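Local coordinates for protein gingipain R2 Pro-Domain (Porphyromonas gingivalis, PDB 4IEF) that probably serves as the propeptide of an arginine-specific cysteine protease, keeping the enzyme in latent form until maturation and perhaps assisting its folding, at residues M25-F30 and E168-V173; D33-T38 and P50-G55; I98-G103 and I114-G119; N123-F128 and P158-L163; L141-G146 and D197-V202. All coordinates share one frame; numbering follows the deposited sequence.

How the contacts relate
The five contacts illustrate how chemistry follows position in a beta-rich domain. Contact 1 is the buried one, two strands of the main antiparallel sheet joined by regular backbone bonds. Contact 2 joins the start and end of a separate hairpin, where backbone pairing gives way to side-chain bonds; it touches contact 1 through Phe30 and Phe52. Contacts 3 and 4 involve the long loop between strands 79-93 and 133-141: the first relies on rings, a proline and a lysine, the second, at the surface, on van der Waals contacts, with no direct hydrogen bond. Contact 4 shares strand 162-176 with contact 1. Contact 5, about 39 Å from contact 4 between centres, sets a helix against a turn.

Contact 1: residues M25-F30 and E168-V173; sequences MSKVQF and EIVVAV
Phe30 and Ile169 bond to each other through both backbone groups, which makes them a hydrogen-bonded pair of an antiparallel beta sheet; Val28 with Val171 and Ser26 with Val173 repeat the pattern. Phe30 N lies 2.7 Å from Ile169 O, with an N-H...O angle of 169°. At the other end Val173 N reaches Ser26 O at 2.8 Å. The two strand axes run 168° apart. Between these pairs stand the non-hydrogen-bonded Lys27 with Ala172 and Gln29 with Val170, where CA-H groups meet carbonyls, as in Lys27 CA to Val171 O at 3.3 Å.

Side chains then sort by face. On that of Val28, Phe30, Ile169 and Val171, the Phe30 ring has CG anti to the backbone N (chi1 163°) and presents CD1 to Ile169 CD1 at 4.1 Å, while Val171 CG2 reaches Val28 CB. Phe151 of strand 144-157 lies beneath all four, and its ring meets that of Phe30.

Further out, strand 17-22 bonds to the far edge of 25-31 and strand 79-93 to that of 162-176, so this pair is interior to the sheet. Glu168 is held by a salt bridge from its OE1 to Arg31. On the face of Lys27 and Gln29, Val170 divides its methyls between the two: CG1 touches Lys27 CE at 3.9 Å, and CG2 touches Gln29 CB at 4.0 Å.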
# COMPACT_ATOMS: atom_id res chain seq x y z
N MET A 25 -14.06 -14.91 19.68
CA MET A 25 -14.44 -13.95 20.73
C MET A 25 -13.20 -13.14 21.17
O MET A 25 -12.13 -13.72 21.35
CB MET A 25 -15.07 -14.68 21.92
CG MET A 25 -16.04 -13.83 22.71
SD MET A 25 -15.28 -12.74 23.94
CE MET A 25 -15.04 -13.90 25.29
N SER A 26 -13.36 -11.81 21.32
CA SER A 26 -12.27 -10.89 21.69
C SER A 26 -12.71 -9.81 22.66
O SER A 26 -13.78 -9.23 22.52
CB SER A 26 -11.70 -10.22 20.44
OG SER A 26 -10.93 -11.10 19.64
N LYS A 27 -11.83 -9.50 23.63
CA LYS A 27 -12.05 -8.46 24.63
C LYS A 27 -11.01 -7.37 24.39
O LYS A 27 -9.81 -7.62 24.54
CB LYS A 27 -11.97 -9.03 26.05
CG LYS A 27 -12.91 -8.36 27.04
CD LYS A 27 -12.89 -9.08 28.38
CE LYS A 27 -13.39 -8.22 29.51
NZ LYS A 27 -13.19 -8.88 30.83
N VAL A 28 -11.46 -6.19 23.93
CA VAL A 28 -10.57 -5.08 23.58
C VAL A 28 -10.81 -3.91 24.54
O VAL A 28 -11.95 -3.49 24.76
CB VAL A 28 -10.70 -4.65 22.09
CG1 VAL A 28 -9.68 -3.57 21.72
CG2 VAL A 28 -10.57 -5.85 21.14
N GLN A 29 -9.71 -3.39 25.10
CA GLN A 29 -9.72 -2.25 26.00
C GLN A 29 -9.21 -1.00 25.29
O GLN A 29 -8.15 -1.02 24.66
CB GLN A 29 -8.87 -2.54 27.26
CG GLN A 29 -8.53 -1.30 28.09
CD GLN A 29 -7.72 -1.62 29.32
OE1 GLN A 29 -8.21 -2.24 30.26
NE2 GLN A 29 -6.47 -1.19 29.34
N PHE A 30 -9.98 0.07 25.40
CA PHE A 30 -9.60 1.40 24.92
C PHE A 30 -9.35 2.26 26.14
O PHE A 30 -10.12 2.21 27.11
CB PHE A 30 -10.69 2.03 24.03
CG PHE A 30 -10.54 3.52 23.86
CD1 PHE A 30 -11.12 4.41 24.77
CD2 PHE A 30 -9.78 4.05 22.82
CE1 PHE A 30 -10.91 5.79 24.67
CE2 PHE A 30 -9.60 5.44 22.69
CZ PHE A 30 -10.17 6.29 23.61
N GLU A 168 -11.98 5.23 29.65
CA GLU A 168 -11.82 3.79 29.43
C GLU A 168 -13.10 3.16 28.89
O GLU A 168 -14.20 3.49 29.35
CB GLU A 168 -11.38 3.08 30.72
CG GLU A 168 -10.96 1.63 30.49
CD GLU A 168 -10.72 0.86 31.77
OE1 GLU A 168 -9.53 0.67 32.13
OE2 GLU A 168 -11.71 0.46 32.42
N ILE A 169 -12.95 2.29 27.89
CA ILE A 169 -14.02 1.50 27.26
C ILE A 169 -13.48 0.09 27.03
O ILE A 169 -12.49 -0.08 26.32
CB ILE A 169 -14.60 2.10 25.94
CG1 ILE A 169 -15.05 3.58 26.08
CG2 ILE A 169 -15.75 1.21 25.39
CD1 ILE A 169 -15.21 4.33 24.72
N VAL A 170 -14.16 -0.92 27.59
CA VAL A 170 -13.81 -2.32 27.36
C VAL A 170 -14.98 -2.95 26.63
O VAL A 170 -16.12 -2.91 27.12
CB VAL A 170 -13.41 -3.12 28.64
CG1 VAL A 170 -13.00 -4.54 28.28
CG2 VAL A 170 -12.28 -2.41 29.39
N VAL A 171 -14.71 -3.52 25.44
CA VAL A 171 -15.75 -4.15 24.64
C VAL A 171 -15.50 -5.66 24.48
O VAL A 171 -14.35 -6.10 24.45
CB VAL A 171 -15.97 -3.49 23.25
CG1 VAL A 171 -16.44 -2.04 23.40
CG2 VAL A 171 -14.73 -3.57 22.36
N ALA A 172 -16.59 -6.42 24.35
CA ALA A 172 -16.57 -7.84 24.06
C ALA A 172 -17.16 -8.04 22.66
O ALA A 172 -18.32 -7.69 22.42
CB ALA A 172 -17.35 -8.61 25.11
N VAL A 173 -16.34 -8.53 21.72
CA VAL A 173 -16.77 -8.80 20.35
C VAL A 173 -16.95 -10.31 20.26
O VAL A 173 -15.98 -11.07 20.35
CB VAL A 173 -15.83 -8.20 19.28
CG1 VAL A 173 -16.29 -8.58 17.87
CG2 VAL A 173 -15.73 -6.68 19.42

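Contact 2: residues D33-T38 and P50-G55; sequences DNLQFT and PTFTEG
Asp33 and Thr53 bond twice, once through side chains and once through the backbone, where the two segments are no longer paired as strands. The Thr53 hydroxyl donates to Asp33 OD1, with OG1 to OD1 at 2.7 Å; OG1 stands anti to its own carbonyl carbon (chi1 -42°), the position from which it meets the carboxylate. Asp33 uses the anti lone pair of OD1, away from OD2, and OD2 in turn accepts from Gln15 NE2. Thr53 N gives its hydrogen to Asp33 O at 3.1 Å, from a position tilted 30° out of the carbonyl plane. A water accepts from Asn34 ND2 at 2.9 Å; its further link to Thr53 OG1 is unusually short and doubtful.

Nearer the strands, Gln36 and Thr51 form a hydrogen-bonded antiparallel pair. Gln36 N to Thr51 O is 2.7 Å and Thr51 N to Gln36 O is 2.8 Å; Thr51 OG1 adds a weak bond to that same Gln36 O. Beyond the pairing, Phe52 to Gly55 make a type II turn closed by Gly55 N bonding to Phe52 O. This brings Gly55 CA over one face of the Phe52 ring, toward its rim. Glu54 in the turn is salt-bridged through OE1 to Arg71 and through OE2 to a basic side chain of a neighbouring chain.

Phe37 CE2 meets Pro50 CB at 3.7 Å. The contact lies at the open end of the hairpin of strands 36-42 and 45-51: Leu35, Pro50 and Phe52 rest on Leu154 of strand 144-157, and Phe37 rests on Leu163 of strand 162-176.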
# COMPACT_ATOMS: atom_id res chain seq x y z
N ASP A 33 -5.91 8.66 25.34
CA ASP A 33 -4.51 9.04 25.35
C ASP A 33 -4.31 10.36 24.62
O ASP A 33 -4.80 10.53 23.50
CB ASP A 33 -3.65 7.92 24.72
CG ASP A 33 -2.16 8.15 24.88
OD1 ASP A 33 -1.53 8.61 23.91
OD2 ASP A 33 -1.63 7.87 25.97
N ASN A 34 -3.61 11.29 25.29
CA ASN A 34 -3.24 12.63 24.81
C ASN A 34 -4.44 13.41 24.20
O ASN A 34 -4.33 13.97 23.10
CB ASN A 34 -2.07 12.53 23.80
CG ASN A 34 -1.37 13.84 23.49
OD1 ASN A 34 -1.28 14.75 24.31
ND2 ASN A 34 -0.84 13.95 22.29
N LEU A 35 -5.57 13.46 24.92
CA LEU A 35 -6.74 14.22 24.45
C LEU A 35 -6.43 15.72 24.47
O LEU A 35 -6.07 16.27 25.51
CB LEU A 35 -8.01 13.91 25.27
CG LEU A 35 -9.25 14.77 24.93
CD1 LEU A 35 -9.89 14.32 23.62
CD2 LEU A 35 -10.25 14.73 26.06
N GLN A 36 -6.53 16.36 23.30
CA GLN A 36 -6.27 17.80 23.13
C GLN A 36 -7.44 18.48 22.42
O GLN A 36 -8.20 17.82 21.71
CB GLN A 36 -4.96 18.06 22.35
CG GLN A 36 -3.74 17.30 22.88
CD GLN A 36 -2.50 18.13 23.13
OE1 GLN A 36 -1.45 17.87 22.55
NE2 GLN A 36 -2.59 19.07 24.07
N PHE A 37 -7.55 19.80 22.58
CA PHE A 37 -8.59 20.61 21.95
C PHE A 37 -7.94 21.79 21.25
O PHE A 37 -7.14 22.51 21.85
CB PHE A 37 -9.64 21.08 22.98
CG PHE A 37 -10.43 19.96 23.61
CD1 PHE A 37 -10.04 19.40 24.83
CD2 PHE A 37 -11.57 19.46 22.99
CE1 PHE A 37 -10.77 18.35 25.40
CE2 PHE A 37 -12.29 18.41 23.56
CZ PHE A 37 -11.89 17.86 24.77
N THR A 38 -8.24 21.95 19.96
CA THR A 38 -7.72 23.04 19.12
C THR A 38 -8.85 24.04 18.87
O THR A 38 -9.91 23.67 18.36
CB THR A 38 -7.13 22.46 17.81
OG1 THR A 38 -6.19 21.44 18.13
CG2 THR A 38 -6.45 23.52 16.94
N PRO A 50 -11.52 18.38 18.86
CA PRO A 50 -10.84 17.39 19.72
C PRO A 50 -9.91 16.47 18.93
O PRO A 50 -10.21 16.13 17.79
CB PRO A 50 -12.00 16.60 20.34
CG PRO A 50 -13.27 17.23 19.82
CD PRO A 50 -12.91 17.98 18.59
N THR A 51 -8.77 16.11 19.53
CA THR A 51 -7.77 15.20 18.96
C THR A 51 -7.23 14.29 20.05
O THR A 51 -7.05 14.74 21.18
CB THR A 51 -6.60 15.94 18.26
OG1 THR A 51 -6.07 16.94 19.13
CG2 THR A 51 -6.99 16.54 16.92
N PHE A 52 -6.96 13.02 19.71
CA PHE A 52 -6.35 12.05 20.62
C PHE A 52 -5.54 11.05 19.80
O PHE A 52 -5.80 10.90 18.60
CB PHE A 52 -7.37 11.36 21.55
CG PHE A 52 -8.46 10.51 20.93
CD1 PHE A 52 -8.24 9.18 20.61
CD2 PHE A 52 -9.75 11.03 20.74
CE1 PHE A 52 -9.25 8.38 20.07
CE2 PHE A 52 -10.76 10.23 20.20
CZ PHE A 52 -10.51 8.92 19.85
N THR A 53 -4.57 10.37 20.43
CA THR A 53 -3.71 9.38 19.77
C THR A 53 -4.56 8.30 19.08
O THR A 53 -5.44 7.70 19.71
CB THR A 53 -2.72 8.75 20.77
OG1 THR A 53 -2.20 9.78 21.62
CG2 THR A 53 -1.58 8.02 20.08
N GLU A 54 -4.33 8.13 17.76
CA GLU A 54 -5.00 7.18 16.85
C GLU A 54 -6.49 7.56 16.62
O GLU A 54 -7.25 6.77 16.04
CB GLU A 54 -4.85 5.73 17.36
CG GLU A 54 -4.72 4.69 16.27
CD GLU A 54 -4.71 3.25 16.76
OE1 GLU A 54 -4.20 3.00 17.87
OE2 GLU A 54 -5.21 2.38 16.02
N GLY A 55 -6.87 8.78 17.03
CA GLY A 55 -8.21 9.31 16.84
C GLY A 55 -8.40 9.78 15.41
O GLY A 55 -7.53 10.46 14.86
O HOH W 1 -1.09 11.69 20.45

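Contact 3: residues I98-G103 and I114-G119; sequences IAPSKG and IPYVYG
Lys102 NZ, which Ile114 O accepts from at 2.9 Å, is gripped by a second carbonyl as well, that of Pro111. The donor stands 26° out of the carbonyl plane of Ile114. The lysine chain is extended beyond CG and passes over Tyr116: CE sits above the ring centre, 3.5 Å from the centroid, in a CH-pi contact. NZ is farther out, 4.4 Å from the same centroid and 29° off the ring normal, an off-centre cation-pi interaction that would be expected to help stabilise the ammonium charge.

Where Lys102 takes a face of Tyr116, Pro100 O takes its edge, in the ring plane and 3.1 Å from CD2. The pyrrolidine of Pro100 serves the next aromatic along. Its CG lies 3.7 Å from the Tyr118 centroid, nearly on the ring normal, and its CB approaches Val117 O at 3.3 Å. One extended loop segment therefore engages two tyrosines by different means. Ser101 faces the other way, its OG accepting from Gly103 N in an ST turn and hydrogen-bonding to Ser59 O.

Both segments belong to the long loop between strands 79-93 and 133-141, which lies against the hairpin of strands 36-42 and 45-51: Ala99 and Tyr116 pack on Val40 and Val49, and Tyr118 OH bonds to Thr42 OG1.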
# COMPACT_ATOMS: atom_id res chain seq x y z
N ILE A 98 -18.13 22.29 20.73
CA ILE A 98 -17.40 21.38 19.84
C ILE A 98 -17.64 21.84 18.41
O ILE A 98 -18.79 22.11 18.04
CB ILE A 98 -17.77 19.89 20.06
CG1 ILE A 98 -17.35 19.39 21.47
CG2 ILE A 98 -17.25 18.95 18.94
CD1 ILE A 98 -15.81 19.31 21.79
N ALA A 99 -16.55 21.96 17.62
CA ALA A 99 -16.58 22.39 16.23
C ALA A 99 -17.36 21.41 15.33
O ALA A 99 -17.27 20.20 15.55
CB ALA A 99 -15.16 22.55 15.71
N PRO A 100 -18.11 21.91 14.33
CA PRO A 100 -18.84 20.99 13.44
C PRO A 100 -17.92 20.42 12.37
O PRO A 100 -16.96 21.07 11.94
CB PRO A 100 -19.93 21.88 12.85
CG PRO A 100 -19.33 23.24 12.83
CD PRO A 100 -18.31 23.32 13.93
N SER A 101 -18.20 19.19 11.93
CA SER A 101 -17.38 18.53 10.92
C SER A 101 -17.53 19.18 9.55
O SER A 101 -18.63 19.60 9.17
CB SER A 101 -17.70 17.05 10.84
OG SER A 101 -16.84 16.39 9.92
N LYS A 102 -16.42 19.27 8.82
CA LYS A 102 -16.36 19.78 7.45
C LYS A 102 -16.68 18.63 6.47
O LYS A 102 -16.86 18.87 5.28
CB LYS A 102 -14.97 20.36 7.15
CG LYS A 102 -14.68 21.67 7.85
CD LYS A 102 -13.34 22.24 7.39
CE LYS A 102 -12.96 23.45 8.19
NZ LYS A 102 -11.71 24.07 7.69
N GLY A 103 -16.75 17.42 7.01
CA GLY A 103 -17.02 16.20 6.25
C GLY A 103 -15.81 15.78 5.44
O GLY A 103 -14.68 16.18 5.75
N ILE A 114 -12.38 26.55 3.62
CA ILE A 114 -13.69 25.96 3.92
C ILE A 114 -14.05 26.32 5.37
O ILE A 114 -13.25 26.05 6.27
CB ILE A 114 -13.75 24.43 3.64
CG1 ILE A 114 -13.45 24.11 2.16
CG2 ILE A 114 -15.10 23.83 4.06
CD1 ILE A 114 -13.02 22.67 1.87
N PRO A 115 -15.21 26.96 5.63
CA PRO A 115 -15.52 27.34 7.01
C PRO A 115 -16.22 26.21 7.76
O PRO A 115 -16.74 25.27 7.16
CB PRO A 115 -16.45 28.55 6.83
CG PRO A 115 -17.15 28.29 5.53
CD PRO A 115 -16.28 27.38 4.70
N TYR A 116 -16.22 26.31 9.09
CA TYR A 116 -16.94 25.38 9.95
C TYR A 116 -18.41 25.80 9.94
O TYR A 116 -18.72 26.93 10.32
CB TYR A 116 -16.34 25.40 11.37
CG TYR A 116 -14.98 24.73 11.47
CD1 TYR A 116 -13.81 25.47 11.35
CD2 TYR A 116 -14.87 23.37 11.71
CE1 TYR A 116 -12.55 24.86 11.45
CE2 TYR A 116 -13.63 22.75 11.82
CZ TYR A 116 -12.47 23.49 11.69
OH TYR A 116 -11.25 22.87 11.79
N VAL A 117 -19.29 24.94 9.41
CA VAL A 117 -20.72 25.24 9.30
C VAL A 117 -21.50 24.23 10.17
O VAL A 117 -21.31 23.02 10.06
CB VAL A 117 -21.21 25.29 7.82
CG1 VAL A 117 -20.87 24.01 7.05
CG2 VAL A 117 -22.69 25.63 7.71
N TYR A 118 -22.36 24.77 11.04
CA TYR A 118 -23.20 23.99 11.94
C TYR A 118 -24.45 23.49 11.22
O TYR A 118 -25.12 24.27 10.54
CB TYR A 118 -23.59 24.82 13.18
CG TYR A 118 -22.42 25.20 14.05
CD1 TYR A 118 -21.72 26.39 13.84
CD2 TYR A 118 -22.01 24.39 15.11
CE1 TYR A 118 -20.64 26.75 14.63
CE2 TYR A 118 -20.93 24.74 15.92
CZ TYR A 118 -20.24 25.92 15.67
OH TYR A 118 -19.17 26.28 16.46
N GLY A 119 -24.74 22.20 11.37
CA GLY A 119 -25.92 21.58 10.78
C GLY A 119 -27.10 21.59 11.73
O GLY A 119 -26.96 22.09 12.85

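Contact 4: residues N123-F128 and P158-L163; sequences NEDKFF and PVTKTL
Val159 fits its two methyls around the backbone and side chain of Asp125. With CG1 anti to the backbone N (chi1 166°), that methyl lies 4.0 Å from Asp125 CG, while CG2, beside the backbone N, reaches Asn123 O at 3.5 Å. The Asp125 side chain crosses Val159 at about a right angle, its CG anti to its own N and beside the carbonyl carbon (chi1 -171°). Asp125 OD1 comes 3.6 Å from Thr160 CG2 and accepts a hydrogen bond from Asn157 ND2.

Asp125 is the centre of an inverse gamma turn, and in the partner segment Lys161 and Thr162 both face Asn157 in a G1 beta bulge, where strand 144-157 turns into strand 162-176. No hydrogen bond runs directly between 123-128 and 158-163; Asn157 provides a link.

Two phenylalanines complete the contact. Phe127 brings CE2 to 3.4 Å from Thr162 O, and its CZ meets the Thr162 methyl CG2; the ring also has a cation-pi partner in Arg164. Phe128 CD2 lies 3.7 Å from Pro158 CD, the two side chains crossing at about a right angle. Glu124 O lies in the plane of the Phe128 ring at its edge, and Lys126 CE over one face of that ring, offset toward the rim.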
# COMPACT_ATOMS: atom_id res chain seq x y z
N ASN A 123 -29.29 21.53 17.01
CA ASN A 123 -30.53 21.95 17.67
C ASN A 123 -31.22 20.75 18.35
O ASN A 123 -32.26 20.93 18.99
CB ASN A 123 -31.48 22.62 16.65
CG ASN A 123 -30.92 23.84 15.95
OD1 ASN A 123 -30.83 24.94 16.51
ND2 ASN A 123 -30.59 23.69 14.69
N GLU A 124 -30.62 19.55 18.25
CA GLU A 124 -31.15 18.30 18.81
C GLU A 124 -30.59 18.02 20.21
O GLU A 124 -29.37 17.94 20.39
CB GLU A 124 -30.86 17.12 17.86
CG GLU A 124 -31.69 17.14 16.59
CD GLU A 124 -31.12 16.39 15.40
OE1 GLU A 124 -31.18 16.94 14.28
OE2 GLU A 124 -30.62 15.26 15.59
N ASP A 125 -31.49 17.92 21.21
CA ASP A 125 -31.14 17.68 22.61
C ASP A 125 -30.93 16.18 22.87
O ASP A 125 -31.81 15.50 23.41
CB ASP A 125 -32.20 18.29 23.55
CG ASP A 125 -31.86 18.29 25.03
OD1 ASP A 125 -30.68 18.05 25.38
OD2 ASP A 125 -32.77 18.58 25.84
N LYS A 126 -29.75 15.67 22.45
CA LYS A 126 -29.31 14.28 22.61
C LYS A 126 -27.78 14.20 22.44
O LYS A 126 -27.18 15.13 21.89
CB LYS A 126 -30.02 13.33 21.62
CG LYS A 126 -29.64 13.49 20.15
CD LYS A 126 -30.05 12.27 19.35
CE LYS A 126 -29.20 12.09 18.12
NZ LYS A 126 -29.57 10.86 17.37
N PHE A 127 -27.17 13.08 22.88
CA PHE A 127 -25.73 12.88 22.75
C PHE A 127 -25.39 12.22 21.42
O PHE A 127 -25.97 11.19 21.06
CB PHE A 127 -25.16 12.06 23.92
CG PHE A 127 -24.92 12.92 25.14
CD1 PHE A 127 -25.92 13.09 26.09
CD2 PHE A 127 -23.71 13.57 25.32
CE1 PHE A 127 -25.69 13.89 27.22
CE2 PHE A 127 -23.49 14.37 26.44
CZ PHE A 127 -24.48 14.52 27.39
N PHE A 128 -24.47 12.86 20.68
CA PHE A 128 -23.97 12.41 19.39
C PHE A 128 -22.60 11.73 19.58
O PHE A 128 -21.84 12.19 20.42
CB PHE A 128 -23.85 13.59 18.41
CG PHE A 128 -25.17 14.12 17.90
CD1 PHE A 128 -25.68 13.72 16.67
CD2 PHE A 128 -25.90 15.05 18.64
CE1 PHE A 128 -26.89 14.22 16.19
CE2 PHE A 128 -27.12 15.55 18.17
CZ PHE A 128 -27.60 15.14 16.94
N PRO A 158 -25.18 18.90 21.78
CA PRO A 158 -25.00 20.29 21.32
C PRO A 158 -25.90 21.33 22.01
O PRO A 158 -25.48 22.49 22.14
CB PRO A 158 -25.33 20.23 19.83
CG PRO A 158 -25.35 18.78 19.47
CD PRO A 158 -25.78 18.07 20.71
N VAL A 159 -27.10 20.93 22.45
CA VAL A 159 -28.06 21.82 23.11
C VAL A 159 -27.59 22.15 24.55
O VAL A 159 -27.65 23.32 24.95
CB VAL A 159 -29.49 21.21 23.08
CG1 VAL A 159 -30.45 21.93 24.04
CG2 VAL A 159 -30.05 21.23 21.65
N THR A 160 -27.13 21.14 25.32
CA THR A 160 -26.70 21.36 26.71
C THR A 160 -25.22 21.79 26.79
O THR A 160 -24.77 22.22 27.86
CB THR A 160 -26.94 20.10 27.57
OG1 THR A 160 -26.11 19.04 27.09
CG2 THR A 160 -28.40 19.66 27.59
N LYS A 161 -24.46 21.66 25.67
CA LYS A 161 -23.02 21.99 25.54
C LYS A 161 -22.19 21.11 26.50
O LYS A 161 -21.16 21.55 27.03
CB LYS A 161 -22.76 23.50 25.78
CG LYS A 161 -23.28 24.40 24.66
CD LYS A 161 -22.98 25.88 24.88
CE LYS A 161 -21.59 26.28 24.43
NZ LYS A 161 -21.45 27.76 24.29
N THR A 162 -22.63 19.86 26.70
CA THR A 162 -21.97 18.91 27.58
C THR A 162 -21.22 17.86 26.75
O THR A 162 -21.80 17.21 25.87
CB THR A 162 -22.98 18.29 28.56
OG1 THR A 162 -23.60 19.34 29.31
CG2 THR A 162 -22.33 17.30 29.52
N LEU A 163 -19.93 17.71 27.07
CA LEU A 163 -19.08 16.72 26.44
C LEU A 163 -18.72 15.64 27.45
O LEU A 163 -18.24 15.95 28.55
CB LEU A 163 -17.81 17.36 25.85
CG LEU A 163 -16.79 16.41 25.19
CD1 LEU A 163 -17.22 16.03 23.77
CD2 LEU A 163 -15.41 17.01 25.19

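Contact 5: residues L141-G146 and D197-V202; sequences LRDVRG and DIYKSV
Tyr199 packs tightly against the turn of Leu141 to Val144. Its OH accepts from Asp143 N at 3.0 Å, with an N-H...O angle of 158°. With CG1 anti to the backbone N (chi1 -179°), Val144 has CG2 beside that N, and this second methyl stands over the Tyr199 ring, 3.5 Å from the centroid and almost on its normal. Leu141 O lies at the edge, 3.2 Å from Tyr199 CE2. Arg142 CB also nears Tyr199 OH, close to the ring plane, at 3.3 Å. The ring is thus fixed at a face, an edge and its polar end.

Beside it Leu141 CD2 touches Ile198 CG2 at 3.9 Å and meets Val202 CG2 tip to tip at 4.1 Å, an ordinary apolar contact. The solvent side differs: Asp143 is exposed, as are Lys200 and Ser201 on the helix, and those two have no part in the meeting. Arg142, by contrast, is buried, its NH2 bonded to the backbone of a neighbouring chain.

The loop is a type II' beta turn, with Arg142 at its positive-phi corner, closing a two-residue beta hairpin of strands 133-141 and 144-157 that the short helix 196-202 covers chiefly with Tyr199, helped by Ile198 and Val202.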
# COMPACT_ATOMS: atom_id res chain seq x y z
N LEU A 141 -10.10 -11.14 4.12
CA LEU A 141 -8.73 -10.90 3.71
C LEU A 141 -8.10 -12.26 3.49
O LEU A 141 -7.64 -12.91 4.43
CB LEU A 141 -7.95 -10.03 4.73
CG LEU A 141 -6.45 -9.78 4.45
CD1 LEU A 141 -6.23 -9.14 3.07
CD2 LEU A 141 -5.83 -8.92 5.54
N ARG A 142 -8.15 -12.72 2.22
CA ARG A 142 -7.66 -14.01 1.72
C ARG A 142 -8.39 -15.18 2.43
O ARG A 142 -9.49 -15.54 2.01
CB ARG A 142 -6.13 -14.11 1.82
CG ARG A 142 -5.56 -15.22 0.95
CD ARG A 142 -4.15 -14.97 0.51
NE ARG A 142 -3.77 -15.90 -0.56
CZ ARG A 142 -3.42 -15.54 -1.79
NH1 ARG A 142 -3.34 -14.26 -2.12
NH2 ARG A 142 -3.12 -16.46 -2.69
N ASP A 143 -7.80 -15.75 3.50
CA ASP A 143 -8.37 -16.89 4.22
C ASP A 143 -8.93 -16.51 5.60
O ASP A 143 -9.38 -17.39 6.34
CB ASP A 143 -7.31 -18.00 4.38
CG ASP A 143 -6.78 -18.55 3.07
OD1 ASP A 143 -5.55 -18.47 2.85
OD2 ASP A 143 -7.59 -19.08 2.27
N VAL A 144 -8.92 -15.20 5.95
CA VAL A 144 -9.40 -14.76 7.27
C VAL A 144 -10.55 -13.74 7.12
O VAL A 144 -10.43 -12.76 6.38
CB VAL A 144 -8.25 -14.18 8.16
CG1 VAL A 144 -8.79 -13.75 9.52
CG2 VAL A 144 -7.12 -15.19 8.33
N ARG A 145 -11.67 -13.99 7.83
CA ARG A 145 -12.82 -13.09 7.88
C ARG A 145 -12.54 -12.10 9.01
O ARG A 145 -12.26 -12.51 10.13
CB ARG A 145 -14.16 -13.84 8.08
CG ARG A 145 -15.40 -12.95 7.91
CD ARG A 145 -16.68 -13.75 7.83
NE ARG A 145 -17.89 -12.92 7.84
CZ ARG A 145 -18.63 -12.68 8.92
NH1 ARG A 145 -18.28 -13.18 10.10
NH2 ARG A 145 -19.73 -11.94 8.83
N GLY A 146 -12.53 -10.82 8.67
CA GLY A 146 -12.25 -9.76 9.62
C GLY A 146 -13.40 -8.79 9.81
O GLY A 146 -14.32 -8.73 8.99
N ASP A 197 2.02 -13.16 8.06
CA ASP A 197 2.55 -11.93 8.64
C ASP A 197 1.63 -10.73 8.38
O ASP A 197 1.64 -9.77 9.16
CB ASP A 197 3.96 -11.63 8.12
CG ASP A 197 4.83 -11.00 9.17
OD1 ASP A 197 5.36 -11.74 10.04
OD2 ASP A 197 4.97 -9.76 9.16
N ILE A 198 0.82 -10.78 7.30
CA ILE A 198 -0.16 -9.74 6.97
C ILE A 198 -1.29 -9.82 8.01
O ILE A 198 -1.68 -8.79 8.56
CB ILE A 198 -0.67 -9.88 5.50
CG1 ILE A 198 0.44 -9.47 4.50
CG2 ILE A 198 -1.96 -9.08 5.25
CD1 ILE A 198 0.30 -10.05 3.12
N TYR A 199 -1.77 -11.05 8.32
CA TYR A 199 -2.83 -11.30 9.30
C TYR A 199 -2.42 -10.81 10.69
O TYR A 199 -3.24 -10.23 11.41
CB TYR A 199 -3.18 -12.79 9.38
CG TYR A 199 -3.65 -13.46 8.10
CD1 TYR A 199 -3.34 -14.79 7.84
CD2 TYR A 199 -4.48 -12.79 7.20
CE1 TYR A 199 -3.79 -15.42 6.68
CE2 TYR A 199 -4.92 -13.41 6.03
CZ TYR A 199 -4.59 -14.73 5.78
OH TYR A 199 -5.04 -15.36 4.65
N LYS A 200 -1.14 -11.05 11.07
CA LYS A 200 -0.56 -10.67 12.36
C LYS A 200 -0.53 -9.15 12.54
O LYS A 200 -0.78 -8.66 13.64
CB LYS A 200 0.85 -11.24 12.51
CG LYS A 200 0.89 -12.74 12.75
CD LYS A 200 2.31 -13.25 12.98
CE LYS A 200 2.36 -14.76 13.15
NZ LYS A 200 1.83 -15.21 14.47
N SER A 201 -0.24 -8.40 11.45
CA SER A 201 -0.15 -6.94 11.47
C SER A 201 -1.52 -6.27 11.33
O SER A 201 -1.71 -5.19 11.88
CB SER A 201 0.79 -6.44 10.38
OG SER A 201 0.38 -6.89 9.10
N VAL A 202 -2.46 -6.88 10.58
CA VAL A 202 -3.80 -6.32 10.37
C VAL A 202 -4.67 -6.59 11.62
O VAL A 202 -5.27 -5.65 12.15
CB VAL A 202 -4.46 -6.85 9.06
CG1 VAL A 202 -5.96 -6.57 9.01
CG2 VAL A 202 -3.78 -6.26 7.83